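Local structure of probable endonuclease 4 (4HNO) at residues D126-N137 against I166-V176. The protein is an endonuclease IV that probably cleaves the DNA backbone at apurinic or apyrimidinic sites during repair, using a cluster of three metal ions. Numbering follows the deposited sequence. Where two conformers were deposited one is given.
Sequences DRIVRGLNEVLN and IRDLVDQRDRV
Leu136 buries more surface in this contact than any other residue, and its two methyls diverge: CD1 enters a notch between Val170 and Val176, 3.7 Å from Val170 CG1, while CD2 lies over the centre of the Arg175 guanidinium, 3.6 Å above its plane. One turn back, Leu132 CD1 fits between Ile166 CG2 and Val170 CG2, and Ile144 of strand 143-147 backs both leucines. Val129 fills the hollow beside Ile166 and Leu169: with CG1 anti to the backbone N (chi1 170°), its methyls straddle Leu169 CB, and CG2 also comes to 3.6 Å from Ile166 O.

The more exposed side of the contact is polar. Asn133 lays its amide nearly parallel to the Asp171 carboxylate, and its OD1 receives Asp171 N at 2.8 Å in an almost straight bond (172°). Asn137 ND2 reaches the anti lone pair of Asp171 OD2 (2.9 Å), and Asn137 OD1 accepts from Gln172 NE2. One water joins Asn133 OD1, Asn137 OD1 and Gln172 N; a second links Asn133 ND2 to Leu169 O and Asp171 OD1. Bent at chi3 (62°), Arg175 brings NH2 to Leu136 O at 2.9 Å and to Gln172 OE1, while NE bonds to Val142 O.

The contact joins neighbouring outer helices of the TIM barrel through the loop leading into strand 176-181. Its chemistry is divided: methyls interlock toward the barrel wall, whereas amides and waters fix the loop along the more exposed side, and the buried guanidinium of Arg175, bonded to Leu136 O in the last turn of helix 121-136, would probably offset the partial negative charge of that helix end.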
loop_
_atom_site.group_PDB
_atom_site.type_symbol
_atom_site.label_atom_id
_atom_site.label_comp_id
_atom_site.label_asym_id
_atom_site.label_seq_id
_atom_site.Cartn_x
_atom_site.Cartn_y
_atom_site.Cartn_z
ATOM N N ASP A 126 -18.825 -4.260 -8.212
ATOM C CA ASP A 126 -19.845 -4.802 -7.327
ATOM C C ASP A 126 -19.341 -6.062 -6.619
ATOM O O ASP A 126 -19.658 -6.270 -5.440
ATOM C CB ASP A 126 -21.141 -5.080 -8.080
ATOM C CG ASP A 126 -21.959 -3.830 -8.360
ATOM O OD1 ASP A 126 -22.837 -3.914 -9.238
ATOM O OD2 ASP A 126 -21.727 -2.787 -7.724
ATOM N N ARG A 127 -18.572 -6.905 -7.295
ATOM C CA ARG A 127 -18.019 -8.095 -6.652
ATOM C C ARG A 127 -17.022 -7.707 -5.564
ATOM O O ARG A 127 -16.976 -8.354 -4.513
ATOM C CB ARG A 127 -17.373 -9.047 -7.666
ATOM C CG ARG A 127 -18.389 -9.784 -8.532
ATOM C CD ARG A 127 -17.770 -10.893 -9.358
ATOM N NE ARG A 127 -16.832 -10.419 -10.351
ATOM C CZ ARG A 127 -17.144 -10.106 -11.606
ATOM N NH1 ARG A 127 -16.179 -9.718 -12.428
ATOM N NH2 ARG A 127 -18.408 -10.175 -12.048
ATOM N N ILE A 128 -16.217 -6.683 -5.814
ATOM C CA ILE A 128 -15.260 -6.221 -4.808
ATOM C C ILE A 128 -16.026 -5.715 -3.583
ATOM O O ILE A 128 -15.690 -6.041 -2.445
ATOM C CB ILE A 128 -14.348 -5.138 -5.357
ATOM C CG1 ILE A 128 -13.448 -5.684 -6.459
ATOM C CG2 ILE A 128 -13.498 -4.549 -4.219
ATOM C CD1 ILE A 128 -12.805 -4.587 -7.286
ATOM N N VAL A 129 -17.050 -4.902 -3.803
ATOM C CA VAL A 129 -17.863 -4.390 -2.716
ATOM C C VAL A 129 -18.483 -5.527 -1.920
ATOM O O VAL A 129 -18.457 -5.530 -0.684
ATOM C CB VAL A 129 -18.945 -3.443 -3.259
ATOM C CG1 VAL A 129 -19.955 -3.084 -2.199
ATOM C CG2 VAL A 129 -18.289 -2.177 -3.841
ATOM N N ARG A 130 -19.047 -6.506 -2.621
ATOM C CA ARG A 130 -19.673 -7.631 -1.941
ATOM C C ARG A 130 -18.640 -8.356 -1.072
ATOM O O ARG A 130 -18.924 -8.755 0.049
ATOM C CB ARG A 130 -20.305 -8.572 -2.982
ATOM C CG ARG A 130 -21.121 -9.693 -2.401
ATOM C CD ARG A 130 -21.758 -10.550 -3.480
ATOM N NE ARG A 130 -22.664 -11.510 -2.867
ATOM C CZ ARG A 130 -23.534 -12.269 -3.514
ATOM N NH1 ARG A 130 -23.632 -12.207 -4.833
ATOM N NH2 ARG A 130 -24.310 -13.103 -2.833
ATOM N N GLY A 131 -17.450 -8.552 -1.618
ATOM C CA GLY A 131 -16.391 -9.220 -0.884
ATOM C C GLY A 131 -15.910 -8.429 0.322
ATOM O O GLY A 131 -15.740 -8.995 1.413
ATOM N N LEU A 132 -15.697 -7.132 0.130
ATOM C CA LEU A 132 -15.317 -6.285 1.246
ATOM C C LEU A 132 -16.383 -6.273 2.325
ATOM O O LEU A 132 -16.060 -6.286 3.507
ATOM C CB LEU A 132 -15.020 -4.870 0.779
ATOM C CG LEU A 132 -13.753 -4.708 -0.049
ATOM C CD1 LEU A 132 -13.659 -3.285 -0.578
ATOM C CD2 LEU A 132 -12.513 -5.078 0.751
ATOM N N ASN A 133 -17.652 -6.264 1.937
ATOM C CA ASN A 133 -18.697 -6.328 2.948
ATOM C C ASN A 133 -18.628 -7.636 3.726
ATOM O O ASN A 133 -18.770 -7.636 4.948
ATOM C CB ASN A 133 -20.074 -6.154 2.321
ATOM C CG ASN A 133 -20.407 -4.736 1.979
ATOM O OD1 ASN A 133 -19.897 -3.795 2.587
ATOM N ND2 ASN A 133 -21.294 -4.574 1.012
ATOM N N GLU A 134 -18.419 -8.758 3.047
ATOM C CA GLU A 134 -18.342 -10.019 3.764
ATOM C C GLU A 134 -17.169 -10.016 4.736
ATOM O O GLU A 134 -17.276 -10.532 5.850
ATOM C CB GLU A 134 -18.220 -11.200 2.806
ATOM C CG GLU A 134 -19.469 -11.463 2.053
ATOM C CD GLU A 134 -20.665 -11.602 2.978
ATOM O OE1 GLU A 134 -20.606 -12.451 3.897
ATOM O OE2 GLU A 134 -21.646 -10.838 2.822
ATOM N N VAL A 135 -16.045 -9.439 4.340
ATOM C CA VAL A 135 -14.887 -9.396 5.221
ATOM C C VAL A 135 -15.107 -8.432 6.382
ATOM O O VAL A 135 -14.930 -8.793 7.551
ATOM C CB VAL A 135 -13.627 -9.041 4.435
ATOM C CG1 VAL A 135 -12.436 -8.827 5.344
ATOM C CG2 VAL A 135 -13.332 -10.116 3.381
ATOM N N LEU A 136 -15.467 -7.193 6.062
ATOM C CA LEU A 136 -15.590 -6.169 7.096
ATOM C C LEU A 136 -16.724 -6.486 8.061
ATOM O O LEU A 136 -16.598 -6.246 9.258
ATOM C CB LEU A 136 -15.763 -4.800 6.457
ATOM C CG LEU A 136 -14.524 -4.301 5.709
ATOM C CD1 LEU A 136 -14.885 -3.043 4.942
ATOM C CD2 LEU A 136 -13.345 -4.063 6.635
ATOM N N ASN A 137 -17.840 -7.004 7.553
ATOM C CA ASN A 137 -18.986 -7.256 8.397
ATOM C C ASN A 137 -18.827 -8.490 9.269
ATOM O O ASN A 137 -19.711 -8.777 10.073
ATOM C CB ASN A 137 -20.280 -7.361 7.572
ATOM C CG ASN A 137 -20.695 -6.044 6.919
ATOM O OD1 ASN A 137 -20.322 -4.943 7.348
ATOM N ND2 ASN A 137 -21.520 -6.149 5.896
ATOM N N ILE A 166 -15.843 2.016 -5.348
ATOM C CA ILE A 166 -15.850 0.890 -4.425
ATOM C C ILE A 166 -16.147 1.368 -3.011
ATOM O O ILE A 166 -17.074 0.883 -2.352
ATOM C CB ILE A 166 -14.487 0.148 -4.460
ATOM C CG1 ILE A 166 -14.235 -0.484 -5.813
ATOM C CG2 ILE A 166 -14.436 -0.903 -3.347
ATOM C CD1 ILE A 166 -12.771 -0.818 -6.061
ATOM N N ARG A 167 -15.337 2.301 -2.525
ATOM C CA ARG A 167 -15.429 2.694 -1.141
ATOM C C ARG A 167 -16.826 3.199 -0.804
ATOM O O ARG A 167 -17.385 2.887 0.255
ATOM C CB ARG A 167 -14.391 3.769 -0.830
ATOM C CG ARG A 167 -14.523 4.293 0.583
ATOM C CD ARG A 167 -13.347 5.170 1.015
ATOM N NE ARG A 167 -13.552 5.511 2.390
ATOM C CZ ARG A 167 -14.283 6.512 2.820
ATOM N NH1 ARG A 167 -14.737 7.415 1.983
ATOM N NH2 ARG A 167 -14.508 6.617 4.121
ATOM N N ASP A 168 -17.405 3.995 -1.697
ATOM C CA ASP A 168 -18.660 4.645 -1.386
ATOM C C ASP A 168 -19.831 3.649 -1.306
ATOM O O ASP A 168 -20.862 3.968 -0.728
ATOM C CB ASP A 168 -18.939 5.765 -2.378
ATOM C CG ASP A 168 -18.075 7.001 -2.136
ATOM O OD1 ASP A 168 -17.300 7.021 -1.150
ATOM O OD2 ASP A 168 -18.183 7.947 -2.939
ATOM N N LEU A 169 -19.655 2.443 -1.832
ATOM C CA LEU A 169 -20.685 1.417 -1.766
ATOM C C LEU A 169 -20.536 0.469 -0.579
ATOM O O LEU A 169 -21.474 -0.257 -0.289
ATOM C CB LEU A 169 -20.695 0.591 -3.057
ATOM C CG LEU A 169 -21.271 1.305 -4.281
ATOM C CD1 LEU A 169 -20.879 0.561 -5.546
ATOM C CD2 LEU A 169 -22.788 1.406 -4.169
ATOM N N VAL A 170 -19.383 0.429 0.074
ATOM C CA VAL A 170 -19.143 -0.518 1.161
ATOM C C VAL A 170 -19.887 -0.093 2.421
ATOM O O VAL A 170 -19.936 1.093 2.754
ATOM C CB VAL A 170 -17.619 -0.619 1.414
ATOM C CG1 VAL A 170 -17.264 -1.367 2.688
ATOM C CG2 VAL A 170 -16.946 -1.279 0.229
ATOM N N ASP A 171 -20.437 -1.059 3.148
ATOM C CA ASP A 171 -21.226 -0.735 4.336
ATOM C C ASP A 171 -20.373 -0.003 5.384
ATOM O O ASP A 171 -20.748 1.058 5.904
ATOM C CB ASP A 171 -21.792 -2.001 4.982
ATOM C CG ASP A 171 -22.756 -2.779 4.134
ATOM O OD1 ASP A 171 -23.408 -2.197 3.270
ATOM O OD2 ASP A 171 -22.888 -4.005 4.406
ATOM N N GLN A 172 -19.204 -0.540 5.675
ATOM C CA GLN A 172 -18.313 0.011 6.704
ATOM C C GLN A 172 -17.231 0.855 6.053
ATOM O O GLN A 172 -16.041 0.560 6.119
ATOM C CB GLN A 172 -17.730 -1.091 7.582
ATOM C CG GLN A 172 -18.815 -1.777 8.389
ATOM C CD GLN A 172 -18.286 -2.666 9.480
ATOM O OE1 GLN A 172 -17.439 -2.256 10.288
ATOM N NE2 GLN A 172 -18.755 -3.890 9.527
ATOM N N ARG A 173 -17.660 1.957 5.446
ATOM C CA ARG A 173 -16.735 2.788 4.711
ATOM C C ARG A 173 -15.699 3.451 5.615
ATOM O O ARG A 173 -14.618 3.813 5.120
ATOM C CB ARG A 173 -17.451 3.772 3.826
ATOM C CG ARG A 173 -18.313 4.705 4.531
ATOM C CD ARG A 173 -19.065 5.575 3.548
ATOM N NE ARG A 173 -19.957 6.436 4.298
ATOM C CZ ARG A 173 -21.200 6.126 4.643
ATOM N NH1 ARG A 173 -21.750 4.976 4.294
ATOM N NH2 ARG A 173 -21.902 6.979 5.361
ATOM N N ASP A 174 -15.947 3.585 6.912
ATOM C CA ASP A 174 -14.911 4.106 7.789
ATOM C C ASP A 174 -13.739 3.126 7.942
ATOM O O ASP A 174 -12.655 3.507 8.394
ATOM C CB ASP A 174 -15.458 4.442 9.190
ATOM C CG ASP A 174 -16.419 5.607 9.210
ATOM O OD1 ASP A 174 -16.528 6.311 8.199
ATOM O OD2 ASP A 174 -17.056 5.839 10.255
ATOM N N ARG A 175 -13.951 1.866 7.561
ATOM C CA ARG A 175 -12.890 0.868 7.562
ATOM C C ARG A 175 -12.347 0.604 6.164
ATOM O O ARG A 175 -11.698 -0.412 5.941
ATOM C CB ARG A 175 -13.350 -0.400 8.255
ATOM C CG ARG A 175 -13.514 -0.208 9.754
ATOM C CD ARG A 175 -14.122 -1.418 10.419
ATOM N NE ARG A 175 -13.256 -2.574 10.265
ATOM C CZ ARG A 175 -13.668 -3.835 10.254
ATOM N NH1 ARG A 175 -12.771 -4.798 10.135
ATOM N NH2 ARG A 175 -14.955 -4.126 10.373
ATOM N N VAL A 176 -12.518 1.580 5.268
ATOM C CA VAL A 176 -11.867 1.549 3.961
ATOM C C VAL A 176 -11.148 2.884 3.799
ATOM O O VAL A 176 -11.757 3.959 3.918
ATOM C CB VAL A 176 -12.871 1.348 2.831
ATOM C CG1 VAL A 176 -12.163 1.330 1.477
ATOM C CG2 VAL A 176 -13.649 0.062 3.029
HETATM O O HOH W 1 -18.770 -3.416 5.174
HETATM O O HOH W 2 -22.871 -2.243 0.686
#